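Local coordinates for HTH-type transcriptional regulator MmpR5 (Mycobacterium tuberculosis, PDB 4NB5), which controls, as a transcriptional repressor, expression of the MmpS2-MmpL2, MmpS4-MmpL4 and MmpS5-MmpL5 transport systems and of itself by binding directly to promoter regions, at residues B[108-122]-B[136-150]. Sequence-based numbering, arbitrary orientation.
Sequences IRAMAELQDLADVGL and LREMRDLLAYMENVV
M111, set in a hole formed by L143, M146, E147 and V150, and E147, seated in return among I108, A112, M111 and Q115, illustrate how two antiparallel helices interlock by knobs-into-holes packing. The methionine was modelled in two conformations; in the one described here CE comes to rest against the opposite backbone, 3.7 Å from CA of E147, while its CB rests on CG of that glutamate at 3.6 Å. Beyond this aliphatic stem the E147 carboxylate reaches across to Q115, whose NE2 donates to OE2 over 2.6 Å. The bond is short but bent, 136° at the hydrogen; it arrives on the syn side of the oxygen, well out of the carboxylate plane. Q115 extends from a CG anti to the backbone N (chi1 -164°), and the flat amide end lies against CB of A144.

Further along, R140 fills a third hole, among Q115, A118, D119 and L122. Its guanidinium and the D119 carboxylate do not touch; one water joins them, donating to D119 OD1 and accepting from R140 NH1. On its own helix R140 NE pairs with OD1 of D141, a salt bridge that helps fix the guanidinium's rotation. Apolar contacts line the deeper side: L143 CD1 meets L114 CB at 3.6 Å, M139 lays its SD by A118 CB, and L136 CD1 presses on the backbone of G121, 3.4 Å from its C. At the other end, I108 lays CG1 alongside CG1 of V150, the two side chains running in opposite directions.

The axes of 108-122 and 136-150 pass 8.8 Å apart at 156°, within the hairpin of helices 99-124 and 134-159, which follows strand 92-95 of the winged helix-turn-helix region. Y26 of the second subunit packs on L114 and its F100 on M139, consistent with the dimerisation helices of MarR-type regulators.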
ATOM      1  N   ILE B 108       7.058   2.317  -3.419  1.00 11.17           N
ATOM      2  CA  ILE B 108       7.353   1.199  -4.313  1.00 12.67           C
ATOM      3  C   ILE B 108       6.114   0.862  -5.134  1.00 17.69           C
ATOM      4  O   ILE B 108       6.193   0.678  -6.349  1.00 13.13           O
ATOM      5  CB  ILE B 108       7.774  -0.062  -3.545  1.00 17.18           C
ATOM      6  CG1 ILE B 108       9.128   0.152  -2.874  1.00 21.11           C
ATOM      7  CG2 ILE B 108       7.831  -1.259  -4.487  1.00 22.52           C
ATOM      8  CD1 ILE B 108       9.572  -1.026  -2.028  1.00 26.63           C
ATOM      9  N   ARG B 109       4.965   0.792  -4.467  1.00 10.42           N
ATOM     10  CA  ARG B 109       3.712   0.530  -5.162  1.00 11.93           C
ATOM     11  C   ARG B 109       3.424   1.626  -6.176  1.00 10.05           C
ATOM     12  O   ARG B 109       3.034   1.356  -7.310  1.00 12.40           O
ATOM     13  CB  ARG B 109       2.544   0.435  -4.188  1.00 15.98           C
ATOM     14  CG  ARG B 109       1.221   0.461  -4.919  1.00 21.76           C
ATOM     15  CD  ARG B 109       0.069  -0.070  -4.110  1.00 43.35           C
ATOM     16  NE  ARG B 109      -1.114  -0.194  -4.957  1.00 46.41           N
ATOM     17  CZ  ARG B 109      -2.241  -0.802  -4.600  1.00 49.31           C
ATOM     18  NH1 ARG B 109      -2.357  -1.358  -3.398  1.00 31.53           N
ATOM     19  NH2 ARG B 109      -3.254  -0.851  -5.453  1.00 23.47           N
ATOM     20  N   ALA B 110       3.595   2.870  -5.753  1.00 10.23           N
ATOM     21  CA  ALA B 110       3.358   4.008  -6.630  1.00 13.21           C
ATOM     22  C   ALA B 110       4.225   3.929  -7.890  1.00  9.28           C
ATOM     23  O   ALA B 110       3.766   4.223  -9.002  1.00 13.02           O
ATOM     24  CB  ALA B 110       3.622   5.310  -5.876  1.00 13.46           C
ATOM     25  N   MET B 111       5.483   3.528  -7.737  1.00  9.97           N
ATOM     26  CA  MET B 111       6.359   3.434  -8.887  0.50  9.78           C
ATOM     27  C   MET B 111       5.916   2.294  -9.807  1.00 12.63           C
ATOM     28  O   MET B 111       5.970   2.431 -11.022  1.00 13.29           O
ATOM     29  CB  MET B 111       7.815   3.279  -8.448  0.50 12.71           C
ATOM     30  CG  MET B 111       8.328   4.500  -7.697  0.50  9.94           C
ATOM     31  SD  MET B 111      10.094   4.463  -7.334  0.50 23.11           S
ATOM     32  CE  MET B 111      10.206   2.917  -6.439  0.50  9.24           C
ATOM     33  N   ALA B 112       5.447   1.190  -9.231  1.00  9.12           N
ATOM     34  CA  ALA B 112       4.930   0.085 -10.037  1.00 14.05           C
ATOM     35  C   ALA B 112       3.725   0.527 -10.860  1.00 11.38           C
ATOM     36  O   ALA B 112       3.587   0.160 -12.022  1.00 12.49           O
ATOM     37  CB  ALA B 112       4.556  -1.090  -9.156  1.00 14.13           C
ATOM     38  N   GLU B 113       2.851   1.318 -10.248  1.00 10.52           N
ATOM     39  CA  GLU B 113       1.664   1.816 -10.926  1.00 10.90           C
ATOM     40  C   GLU B 113       2.052   2.743 -12.072  1.00 11.67           C
ATOM     41  O   GLU B 113       1.445   2.709 -13.138  1.00 13.62           O
ATOM     42  CB  GLU B 113       0.751   2.540  -9.939  1.00 11.29           C
ATOM     43  CG  GLU B 113       0.138   1.614  -8.908  1.00 13.80           C
ATOM     44  CD  GLU B 113      -0.721   2.337  -7.889  1.00 29.47           C
ATOM     45  OE1 GLU B 113      -1.423   1.649  -7.119  1.00 38.35           O
ATOM     46  OE2 GLU B 113      -0.697   3.586  -7.853  1.00 43.84           O
ATOM     47  N   LEU B 114       3.071   3.568 -11.845  1.00 10.39           N
ATOM     48  CA  LEU B 114       3.568   4.463 -12.885  1.00 10.14           C
ATOM     49  C   LEU B 114       4.200   3.679 -14.027  1.00 15.90           C
ATOM     50  O   LEU B 114       4.076   4.057 -15.190  1.00 13.27           O
ATOM     51  CB  LEU B 114       4.588   5.444 -12.306  1.00 14.14           C
ATOM     52  CG  LEU B 114       3.995   6.653 -11.590  1.00 26.78           C
ATOM     53  CD1 LEU B 114       5.089   7.436 -10.880  1.00 25.45           C
ATOM     54  CD2 LEU B 114       3.255   7.544 -12.577  1.00 24.49           C
ATOM     55  N   GLN B 115       4.862   2.574 -13.699  1.00 12.89           N
ATOM     56  CA  GLN B 115       5.457   1.736 -14.720  1.00 10.29           C
ATOM     57  C   GLN B 115       4.366   1.144 -15.612  1.00 11.86           C
ATOM     58  O   GLN B 115       4.519   1.067 -16.829  1.00 14.66           O
ATOM     59  CB  GLN B 115       6.300   0.631 -14.079  1.00 19.49           C
ATOM     60  CG  GLN B 115       7.243  -0.033 -15.057  1.00 21.32           C
ATOM     61  CD  GLN B 115       7.928  -1.262 -14.493  1.00 26.85           C
ATOM     62  OE1 GLN B 115       8.258  -2.190 -15.234  1.00 41.03           O
ATOM     63  NE2 GLN B 115       8.153  -1.274 -13.184  1.00 16.97           N
ATOM     64  N   ASP B 116       3.255   0.737 -15.009  1.00  8.81           N
ATOM     65  CA  ASP B 116       2.133   0.220 -15.774  1.00 13.17           C
ATOM     66  C   ASP B 116       1.568   1.316 -16.677  1.00 12.19           C
ATOM     67  O   ASP B 116       1.158   1.055 -17.810  1.00 11.61           O
ATOM     68  CB  ASP B 116       1.045  -0.323 -14.838  1.00 12.27           C
ATOM     69  CG  ASP B 116       1.367  -1.716 -14.313  1.00 17.47           C
ATOM     70  OD1 ASP B 116       2.176  -2.430 -14.946  1.00 20.51           O
ATOM     71  OD2 ASP B 116       0.806  -2.101 -13.259  1.00 19.06           O
ATOM     72  N   LEU B 117       1.540   2.547 -16.177  1.00 10.99           N
ATOM     73  CA  LEU B 117       1.058   3.660 -16.989  1.00 10.04           C
ATOM     74  C   LEU B 117       1.991   3.922 -18.166  1.00 10.99           C
ATOM     75  O   LEU B 117       1.541   4.257 -19.261  1.00 11.56           O
ATOM     76  CB  LEU B 117       0.867   4.927 -16.143  1.00  9.77           C
ATOM     77  CG  LEU B 117      -0.303   4.834 -15.156  1.00 13.01           C
ATOM     78  CD1 LEU B 117      -0.372   6.038 -14.236  1.00 24.77           C
ATOM     79  CD2 LEU B 117      -1.629   4.674 -15.899  1.00 30.24           C
ATOM     80  N   ALA B 118       3.292   3.764 -17.952  1.00 10.01           N
ATOM     81  CA  ALA B 118       4.241   3.981 -19.037  1.00 11.31           C
ATOM     82  C   ALA B 118       3.964   2.975 -20.147  1.00 12.26           C
ATOM     83  O   ALA B 118       4.073   3.302 -21.334  1.00 12.64           O
ATOM     84  CB  ALA B 118       5.660   3.862 -18.547  1.00 14.89           C
ATOM     85  N   ASP B 119       3.583   1.757 -19.765  1.00 13.24           N
ATOM     86  CA  ASP B 119       3.243   0.728 -20.750  1.00 12.09           C
ATOM     87  C   ASP B 119       2.010   1.119 -21.575  1.00 11.60           C
ATOM     88  O   ASP B 119       1.958   0.853 -22.782  1.00 14.01           O
ATOM     89  CB  ASP B 119       3.006  -0.632 -20.072  1.00 13.39           C
ATOM     90  CG  ASP B 119       4.279  -1.254 -19.525  1.00 33.87           C
ATOM     91  OD1 ASP B 119       5.381  -0.920 -20.014  1.00 26.10           O
ATOM     92  OD2 ASP B 119       4.168  -2.090 -18.602  1.00 22.70           O
ATOM     93  N   VAL B 120       1.027   1.743 -20.931  1.00 14.61           N
ATOM     94  CA  VAL B 120      -0.156   2.251 -21.620  1.00 12.20           C
ATOM     95  C   VAL B 120       0.272   3.268 -22.663  1.00 15.90           C
ATOM     96  O   VAL B 120      -0.195   3.245 -23.802  1.00 15.27           O
ATOM     97  CB  VAL B 120      -1.135   2.935 -20.645  1.00 15.89           C
ATOM     98  CG1 VAL B 120      -2.261   3.659 -21.400  1.00 15.42           C
ATOM     99  CG2 VAL B 120      -1.713   1.922 -19.657  1.00 15.41           C
ATOM    100  N   GLY B 121       1.154   4.177 -22.259  1.00 12.40           N
ATOM    101  CA  GLY B 121       1.632   5.210 -23.156  1.00 14.80           C
ATOM    102  C   GLY B 121       2.403   4.635 -24.330  1.00 12.77           C
ATOM    103  O   GLY B 121       2.251   5.094 -25.470  1.00 13.75           O
ATOM    104  N   LEU B 122       3.227   3.627 -24.061  1.00 10.03           N
ATOM    105  CA  LEU B 122       4.031   3.014 -25.110  1.00 10.26           C
ATOM    106  C   LEU B 122       3.139   2.340 -26.136  1.00 16.45           C
ATOM    107  O   LEU B 122       3.402   2.412 -27.339  1.00 14.23           O
ATOM    108  CB  LEU B 122       5.042   2.021 -24.527  1.00 11.06           C
ATOM    109  CG  LEU B 122       6.224   2.665 -23.792  1.00 14.42           C
ATOM    110  CD1 LEU B 122       6.952   1.652 -22.929  1.00 15.63           C
ATOM    111  CD2 LEU B 122       7.192   3.292 -24.781  1.00 13.21           C
ATOM    112  N   LEU B 136       9.127   7.725 -22.655  1.00  8.06           N
ATOM    113  CA  LEU B 136       8.390   6.701 -21.925  1.00 10.27           C
ATOM    114  C   LEU B 136       9.270   5.501 -21.606  1.00 10.80           C
ATOM    115  O   LEU B 136       9.145   4.909 -20.531  1.00 11.46           O
ATOM    116  CB  LEU B 136       7.171   6.238 -22.712  1.00 11.17           C
ATOM    117  CG  LEU B 136       5.964   7.175 -22.679  1.00 10.87           C
ATOM    118  CD1 LEU B 136       4.982   6.777 -23.768  1.00 20.79           C
ATOM    119  CD2 LEU B 136       5.273   7.171 -21.325  1.00 15.80           C
ATOM    120  N   ARG B 137      10.133   5.115 -22.545  1.00 11.25           N
ATOM    121  CA  ARG B 137      11.030   3.990 -22.293  1.00  8.19           C
ATOM    122  C   ARG B 137      11.963   4.309 -21.133  1.00 11.79           C
ATOM    123  O   ARG B 137      12.222   3.450 -20.285  1.00 16.33           O
ATOM    124  CB  ARG B 137      11.843   3.618 -23.536  1.00 12.91           C
ATOM    125  CG  ARG B 137      11.028   2.943 -24.616  1.00 15.43           C
ATOM    126  CD  ARG B 137      11.922   2.277 -25.677  1.00 18.89           C
ATOM    127  NE  ARG B 137      12.758   3.244 -26.389  1.00 16.48           N
ATOM    128  CZ  ARG B 137      12.371   3.940 -27.461  1.00 15.60           C
ATOM    129  NH1 ARG B 137      11.157   3.787 -27.966  1.00 24.34           N
ATOM    130  NH2 ARG B 137      13.203   4.797 -28.033  1.00 20.47           N
ATOM    131  N   GLU B 138      12.470   5.538 -21.098  1.00 11.56           N
ATOM    132  CA  GLU B 138      13.351   5.983 -20.023  1.00 13.12           C
ATOM    133  C   GLU B 138      12.626   5.974 -18.676  1.00 12.68           C
ATOM    134  O   GLU B 138      13.183   5.539 -17.664  1.00 13.14           O
ATOM    135  CB  GLU B 138      13.911   7.379 -20.327  1.00 18.64           C
ATOM    136  CG  GLU B 138      14.934   7.405 -21.469  1.00 19.34           C
ATOM    137  CD  GLU B 138      15.423   8.808 -21.809  1.00 30.60           C
ATOM    138  OE1 GLU B 138      14.827   9.796 -21.325  1.00 31.84           O
ATOM    139  OE2 GLU B 138      16.407   8.920 -22.569  1.00 37.62           O
ATOM    140  N   MET B 139      11.386   6.455 -18.672  1.00  9.95           N
ATOM    141  CA  MET B 139      10.530   6.429 -17.485  1.00  9.49           C
ATOM    142  C   MET B 139      10.363   4.999 -16.981  1.00 12.57           C
ATOM    143  O   MET B 139      10.620   4.691 -15.811  1.00 11.17           O
ATOM    144  CB  MET B 139       9.158   6.981 -17.854  1.00 12.27           C
ATOM    145  CG  MET B 139       8.101   6.908 -16.766  1.00 13.32           C
ATOM    146  SD  MET B 139       6.525   7.537 -17.381  1.00 14.49           S
ATOM    147  CE  MET B 139       5.458   7.317 -15.950  1.00 18.79           C
ATOM    148  N   ARG B 140       9.916   4.132 -17.877  1.00 11.40           N
ATOM    149  CA  ARG B 140       9.683   2.721 -17.552  1.00 12.38           C
ATOM    150  C   ARG B 140      10.926   2.064 -16.954  1.00 13.23           C
ATOM    151  O   ARG B 140      10.853   1.399 -15.903  1.00 13.74           O
ATOM    152  CB  ARG B 140       9.255   1.961 -18.814  1.00 12.06           C
ATOM    153  CG  ARG B 140       8.989   0.471 -18.595  1.00 17.50           C
ATOM    154  CD  ARG B 140       8.986  -0.278 -19.926  1.00 24.11           C
ATOM    155  NE  ARG B 140      10.243  -0.092 -20.654  1.00 25.09           N
ATOM    156  CZ  ARG B 140      10.421  -0.370 -21.944  1.00 46.66           C
ATOM    157  NH1 ARG B 140       9.426  -0.852 -22.678  1.00 33.35           N
ATOM    158  NH2 ARG B 140      11.603  -0.159 -22.510  1.00 31.19           N
ATOM    159  N   ASP B 141      12.066   2.260 -17.610  1.00 10.26           N
ATOM    160  CA  ASP B 141      13.314   1.613 -17.212  1.00 15.13           C
ATOM    161  C   ASP B 141      13.837   2.135 -15.874  1.00 13.14           C
ATOM    162  O   ASP B 141      14.319   1.360 -15.053  1.00 14.19           O
ATOM    163  CB  ASP B 141      14.391   1.803 -18.283  1.00 15.11           C
ATOM    164  CG  ASP B 141      14.060   1.090 -19.588  1.00 25.69           C
ATOM    165  OD1 ASP B 141      13.131   0.254 -19.604  1.00 25.07           O
ATOM    166  OD2 ASP B 141      14.744   1.369 -20.594  1.00 26.95           O
ATOM    167  N   LEU B 142      13.759   3.447 -15.661  1.00 12.48           N
ATOM    168  CA  LEU B 142      14.195   4.029 -14.390  1.00 12.07           C
ATOM    169  C   LEU B 142      13.322   3.524 -13.245  1.00 10.68           C
ATOM    170  O   LEU B 142      13.825   3.148 -12.173  1.00 11.72           O
ATOM    171  CB  LEU B 142      14.157   5.562 -14.459  1.00 15.32           C
ATOM    172  CG  LEU B 142      14.681   6.371 -13.262  1.00 16.44           C
ATOM    173  CD1 LEU B 142      13.665   6.424 -12.125  1.00 14.68           C
ATOM    174  CD2 LEU B 142      16.007   5.821 -12.775  1.00 18.47           C
ATOM    175  N   LEU B 143      12.012   3.511 -13.457  1.00 11.26           N
ATOM    176  CA  LEU B 143      11.102   3.053 -12.410  1.00  9.30           C
ATOM    177  C   LEU B 143      11.329   1.578 -12.061  1.00 12.27           C
ATOM    178  O   LEU B 143      11.366   1.216 -10.882  1.00 12.97           O
ATOM    179  CB  LEU B 143       9.649   3.288 -12.818  1.00 10.74           C
ATOM    180  CG  LEU B 143       9.221   4.756 -12.934  1.00 11.86           C
ATOM    181  CD1 LEU B 143       7.864   4.871 -13.611  1.00 13.39           C
ATOM    182  CD2 LEU B 143       9.197   5.395 -11.564  1.00 16.35           C
ATOM    183  N   ALA B 144      11.476   0.730 -13.072  1.00 13.39           N
ATOM    184  CA  ALA B 144      11.736  -0.690 -12.833  1.00 11.17           C
ATOM    185  C   ALA B 144      12.996  -0.858 -11.985  1.00 16.14           C
ATOM    186  O   ALA B 144      13.027  -1.641 -11.037  1.00 16.22           O
ATOM    187  CB  ALA B 144      11.887  -1.429 -14.151  1.00 15.20           C
ATOM    188  N   TYR B 145      14.041  -0.119 -12.331  1.00 11.93           N
ATOM    189  CA  TYR B 145      15.313  -0.222 -11.629  1.00 11.21           C
ATOM    190  C   TYR B 145      15.170   0.270 -10.182  1.00 13.44           C
ATOM    191  O   TYR B 145      15.615  -0.401  -9.244  1.00 12.30           O
ATOM    192  CB  TYR B 145      16.383   0.562 -12.390  1.00 13.34           C
ATOM    193  CG  TYR B 145      17.694   0.780 -11.675  1.00 14.38           C
ATOM    194  CD1 TYR B 145      18.635  -0.232 -11.563  1.00 21.42           C
ATOM    195  CD2 TYR B 145      18.000   2.016 -11.128  1.00 14.75           C
ATOM    196  CE1 TYR B 145      19.842  -0.016 -10.919  1.00 24.04           C
ATOM    197  CE2 TYR B 145      19.196   2.238 -10.481  1.00 16.23           C
ATOM    198  CZ  TYR B 145      20.115   1.223 -10.383  1.00 17.02           C
ATOM    199  OH  TYR B 145      21.310   1.460  -9.738  1.00 22.19           O
ATOM    200  N   MET B 146      14.523   1.418  -9.991  1.00 15.12           N
ATOM    201  CA  MET B 146      14.400   1.992  -8.649  1.00 12.52           C
ATOM    202  C   MET B 146      13.486   1.167  -7.749  1.00 12.61           C
ATOM    203  O   MET B 146      13.722   1.056  -6.548  1.00 14.56           O
ATOM    204  CB  MET B 146      13.896   3.437  -8.731  1.00 13.83           C
ATOM    205  CG  MET B 146      14.895   4.407  -9.352  1.00 20.08           C
ATOM    206  SD  MET B 146      16.499   4.505  -8.510  1.00 38.68           S
ATOM    207  CE  MET B 146      15.960   4.411  -6.840  1.00  8.73           C
ATOM    208  N   GLU B 147      12.452   0.567  -8.324  1.00 10.64           N
ATOM    209  CA  GLU B 147      11.586  -0.312  -7.554  1.00 12.49           C
ATOM    210  C   GLU B 147      12.410  -1.444  -6.940  1.00 12.82           C
ATOM    211  O   GLU B 147      12.250  -1.777  -5.767  1.00 15.72           O
ATOM    212  CB  GLU B 147      10.506  -0.910  -8.448  1.00 11.38           C
ATOM    213  CG  GLU B 147       9.445   0.081  -8.899  1.00 20.07           C
ATOM    214  CD  GLU B 147       8.576  -0.477 -10.004  1.00 26.82           C
ATOM    215  OE1 GLU B 147       8.118  -1.630  -9.859  1.00 20.19           O
ATOM    216  OE2 GLU B 147       8.361   0.230 -11.018  1.00 20.80           O
ATOM    217  N   ASN B 148      13.287  -2.034  -7.741  1.00 12.95           N
ATOM    218  CA  ASN B 148      14.109  -3.133  -7.270  0.52 13.25           C
ATOM    219  C   ASN B 148      15.118  -2.651  -6.234  1.00 12.57           C
ATOM    220  O   ASN B 148      15.321  -3.298  -5.205  1.00 13.63           O
ATOM    221  CB  ASN B 148      14.822  -3.805  -8.439  0.52 14.91           C
ATOM    222  CG  ASN B 148      15.760  -4.902  -7.993  0.52 22.93           C
ATOM    223  OD1 ASN B 148      15.325  -5.948  -7.514  0.52 23.97           O
ATOM    224  ND2 ASN B 148      17.056  -4.669  -8.146  0.52 28.41           N
ATOM    225  N   VAL B 149      15.735  -1.508  -6.509  1.00 10.86           N
ATOM    226  CA  VAL B 149      16.703  -0.923  -5.593  1.00 16.04           C
ATOM    227  C   VAL B 149      16.084  -0.682  -4.215  1.00 14.86           C
ATOM    228  O   VAL B 149      16.629  -1.120  -3.194  1.00 15.07           O
ATOM    229  CB  VAL B 149      17.257   0.406  -6.137  1.00 17.76           C
ATOM    230  CG1 VAL B 149      17.993   1.167  -5.042  1.00 17.03           C
ATOM    231  CG2 VAL B 149      18.186   0.144  -7.301  1.00 21.48           C
ATOM    232  N   VAL B 150      14.940  -0.005  -4.206  1.00 13.30           N
ATOM    233  CA  VAL B 150      14.260   0.390  -2.976  1.00 14.70           C
ATOM    234  C   VAL B 150      13.720  -0.833  -2.244  1.00 13.04           C
ATOM    235  O   VAL B 150      13.841  -0.954  -1.022  1.00 14.37           O
ATOM    236  CB  VAL B 150      13.109   1.375  -3.279  1.00 18.57           C
ATOM    237  CG1 VAL B 150      12.320   1.703  -2.022  1.00 20.75           C
ATOM    238  CG2 VAL B 150      13.663   2.650  -3.907  1.00 19.52           C
TER
HETATM  239  O   HOH W   1       6.858  -1.960 -21.840  1.00 30.76           O